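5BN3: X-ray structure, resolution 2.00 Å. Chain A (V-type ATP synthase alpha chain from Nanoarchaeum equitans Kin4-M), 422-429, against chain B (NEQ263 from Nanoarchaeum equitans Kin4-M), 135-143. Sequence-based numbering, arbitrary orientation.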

# COMPACT_ATOMS: atom_id res chain seq x y z
N SER A 422 -18.14 -16.08 10.22
CA SER A 422 -18.58 -17.24 9.44
C SER A 422 -20.07 -17.17 9.12
O SER A 422 -20.83 -16.50 9.81
CB SER A 422 -18.27 -18.54 10.19
OG SER A 422 -16.88 -18.68 10.40
N TYR A 423 -20.47 -17.85 8.05
CA TYR A 423 -21.86 -17.88 7.63
C TYR A 423 -22.18 -19.13 6.81
O TYR A 423 -21.28 -19.76 6.26
CB TYR A 423 -22.22 -16.63 6.81
CG TYR A 423 -21.46 -16.47 5.51
CD1 TYR A 423 -21.81 -17.20 4.38
CD2 TYR A 423 -20.42 -15.57 5.41
CE1 TYR A 423 -21.13 -17.05 3.20
CE2 TYR A 423 -19.73 -15.41 4.22
CZ TYR A 423 -20.09 -16.15 3.13
OH TYR A 423 -19.41 -16.01 1.94
N THR A 424 -23.46 -19.46 6.73
CA THR A 424 -23.95 -20.41 5.74
C THR A 424 -25.13 -19.79 5.01
O THR A 424 -25.96 -19.12 5.63
CB THR A 424 -24.33 -21.78 6.36
OG1 THR A 424 -24.83 -22.65 5.33
CG2 THR A 424 -25.40 -21.61 7.44
N LYS A 425 -25.20 -20.00 3.70
CA LYS A 425 -26.32 -19.49 2.92
C LYS A 425 -27.33 -20.61 2.68
O LYS A 425 -28.27 -20.44 1.90
CB LYS A 425 -25.83 -18.93 1.58
CG LYS A 425 -24.89 -17.74 1.69
CD LYS A 425 -24.45 -17.25 0.31
CE LYS A 425 -25.64 -16.80 -0.53
NZ LYS A 425 -26.30 -15.58 0.02
N GLN A 426 -27.14 -21.74 3.35
CA GLN A 426 -27.94 -22.93 3.09
C GLN A 426 -28.75 -23.41 4.29
O GLN A 426 -29.26 -24.53 4.28
CB GLN A 426 -27.05 -24.05 2.53
CG GLN A 426 -26.42 -23.70 1.18
CD GLN A 426 -25.48 -24.76 0.65
OE1 GLN A 426 -25.32 -25.83 1.25
NE2 GLN A 426 -24.85 -24.48 -0.49
N TRP A 427 -28.87 -22.58 5.31
CA TRP A 427 -29.67 -22.95 6.48
C TRP A 427 -31.14 -23.18 6.12
O TRP A 427 -31.80 -24.03 6.72
CB TRP A 427 -29.57 -21.89 7.58
CG TRP A 427 -30.49 -22.16 8.74
CD1 TRP A 427 -31.60 -21.45 9.09
CD2 TRP A 427 -30.37 -23.22 9.69
NE1 TRP A 427 -32.18 -22.01 10.21
CE2 TRP A 427 -31.45 -23.10 10.59
CE3 TRP A 427 -29.46 -24.27 9.87
CZ2 TRP A 427 -31.64 -23.98 11.66
CZ3 TRP A 427 -29.65 -25.14 10.93
CH2 TRP A 427 -30.73 -24.99 11.81
N GLU A 428 -31.65 -22.43 5.15
CA GLU A 428 -33.06 -22.55 4.76
C GLU A 428 -33.39 -23.92 4.16
O GLU A 428 -34.55 -24.33 4.16
CB GLU A 428 -33.45 -21.43 3.79
CG GLU A 428 -32.71 -21.43 2.46
CD GLU A 428 -33.19 -20.35 1.51
OE1 GLU A 428 -34.31 -20.50 0.96
OE2 GLU A 428 -32.47 -19.35 1.32
N PHE A 429 -32.38 -24.62 3.66
CA PHE A 429 -32.59 -25.91 3.02
C PHE A 429 -32.43 -27.09 3.99
O PHE A 429 -32.84 -28.21 3.68
CB PHE A 429 -31.62 -26.09 1.85
CG PHE A 429 -31.71 -25.01 0.80
CD1 PHE A 429 -32.81 -24.93 -0.04
CD2 PHE A 429 -30.69 -24.09 0.65
CE1 PHE A 429 -32.90 -23.94 -1.01
CE2 PHE A 429 -30.77 -23.09 -0.31
CZ PHE A 429 -31.87 -23.02 -1.14
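Chain B (135-143) PPGLPMERL

The strongest link is a salt bridge from chain A's loop to the first helical turn of chain B. Lys A425 NZ donates a hydrogen bond to Glu B141 OE1 at 3.1 Å and a weak one to Glu B141 OE2 at 3.5 Å, so the ammonium favours one carboxylate oxygen. To reach it, the lysine runs m, t and then p, p, and the curl in its last two torsions leaves NZ 3.8 Å from Leu B138 O. A second, long salt bridge lies further along both chains: Glu A428 OE2 stands 3.8 Å from Arg B142 NH1, near the plane of the guanidinium and at its edge. The two pairs alternate in charge, a basic residue preceding an acidic one on chain A and the reverse on chain B.

One water joins the backbones, donating to Gly B137 O at 2.9 Å and to Thr A424 O at 3.3 Å.

Packing centres on the type II turn from Pro B135 to Leu B138, closed by a weak bond from Leu B138 N to Pro B135 O at 3.4 Å. Gly B137 presses its CA over one face of Tyr A423, 3.3 Å from the ring centroid and 9° off the normal, a CH-pi contact. Two demands converge on glycine here: its phi/psi of 93/-18 would jam a CB against the preceding carbonyl, and an ideal CB would fall 2.3 Å from Tyr A423 CD2. Pro B136 adds apolar cover, its CB 4.2 Å from Tyr A423 CE2.

Chain B thus follows chain A in the same sense, turn against strand, then helix start against the loop and beyond. Pro B139 occupies the N-cap position before Met B140. The rule is compact: a bare glycine admits the aromatic face, and charged side chains tie down the next turn.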

# COMPACT_ATOMS: atom_id res chain seq x y z
N PRO B 135 -22.20 -7.35 2.18
CA PRO B 135 -21.05 -8.16 2.60
C PRO B 135 -21.26 -9.57 2.09
O PRO B 135 -22.41 -9.96 1.86
CB PRO B 135 -21.16 -8.16 4.13
CG PRO B 135 -22.00 -6.96 4.47
CD PRO B 135 -22.95 -6.81 3.32
N PRO B 136 -20.18 -10.34 1.88
CA PRO B 136 -20.36 -11.74 1.49
C PRO B 136 -21.21 -12.50 2.50
O PRO B 136 -21.05 -12.28 3.71
CB PRO B 136 -18.93 -12.29 1.51
CG PRO B 136 -18.07 -11.10 1.24
CD PRO B 136 -18.76 -9.94 1.91
N GLY B 137 -22.11 -13.35 2.03
CA GLY B 137 -22.90 -14.19 2.91
C GLY B 137 -24.26 -13.66 3.35
O GLY B 137 -25.10 -14.44 3.81
N LEU B 138 -24.49 -12.36 3.20
CA LEU B 138 -25.73 -11.75 3.65
C LEU B 138 -26.87 -11.93 2.63
O LEU B 138 -26.61 -12.04 1.43
CB LEU B 138 -25.51 -10.27 4.00
CG LEU B 138 -25.22 -10.02 5.49
CD1 LEU B 138 -23.95 -10.73 5.94
CD2 LEU B 138 -25.14 -8.54 5.81
N PRO B 139 -28.13 -11.96 3.10
CA PRO B 139 -29.27 -12.29 2.24
C PRO B 139 -29.67 -11.20 1.25
O PRO B 139 -30.82 -10.75 1.27
CB PRO B 139 -30.40 -12.52 3.24
CG PRO B 139 -30.05 -11.66 4.40
CD PRO B 139 -28.55 -11.73 4.50
N MET B 140 -28.74 -10.79 0.39
CA MET B 140 -29.01 -9.79 -0.63
C MET B 140 -30.02 -10.30 -1.66
O MET B 140 -30.84 -9.54 -2.18
CB MET B 140 -27.70 -9.40 -1.32
CG MET B 140 -27.84 -8.51 -2.54
SD MET B 140 -26.24 -7.99 -3.18
CE MET B 140 -25.42 -9.58 -3.38
N GLU B 141 -29.97 -11.61 -1.94
CA GLU B 141 -30.87 -12.21 -2.92
C GLU B 141 -32.32 -12.20 -2.44
O GLU B 141 -33.22 -11.87 -3.20
CB GLU B 141 -30.43 -13.64 -3.25
CG GLU B 141 -29.01 -13.76 -3.79
CD GLU B 141 -27.97 -13.86 -2.69
OE1 GLU B 141 -28.34 -13.87 -1.50
OE2 GLU B 141 -26.76 -13.94 -3.02
N ARG B 142 -32.53 -12.56 -1.18
CA ARG B 142 -33.87 -12.52 -0.59
C ARG B 142 -34.45 -11.11 -0.63
O ARG B 142 -35.63 -10.93 -0.92
CB ARG B 142 -33.86 -13.03 0.85
CG ARG B 142 -33.60 -14.53 0.97
CD ARG B 142 -34.42 -15.17 2.08
NE ARG B 142 -34.01 -14.73 3.41
CZ ARG B 142 -33.07 -15.33 4.14
NH1 ARG B 142 -32.42 -16.38 3.66
NH2 ARG B 142 -32.77 -14.86 5.34
N LEU B 143 -33.61 -10.11 -0.36
CA LEU B 143 -34.07 -8.72 -0.37
C LEU B 143 -34.53 -8.29 -1.76
O LEU B 143 -35.57 -7.65 -1.90
CB LEU B 143 -32.96 -7.78 0.12
CG LEU B 143 -33.34 -6.30 0.13
CD1 LEU B 143 -34.54 -6.05 1.02
CD2 LEU B 143 -32.17 -5.43 0.56
O HOH W 1 -26.45 -15.91 5.85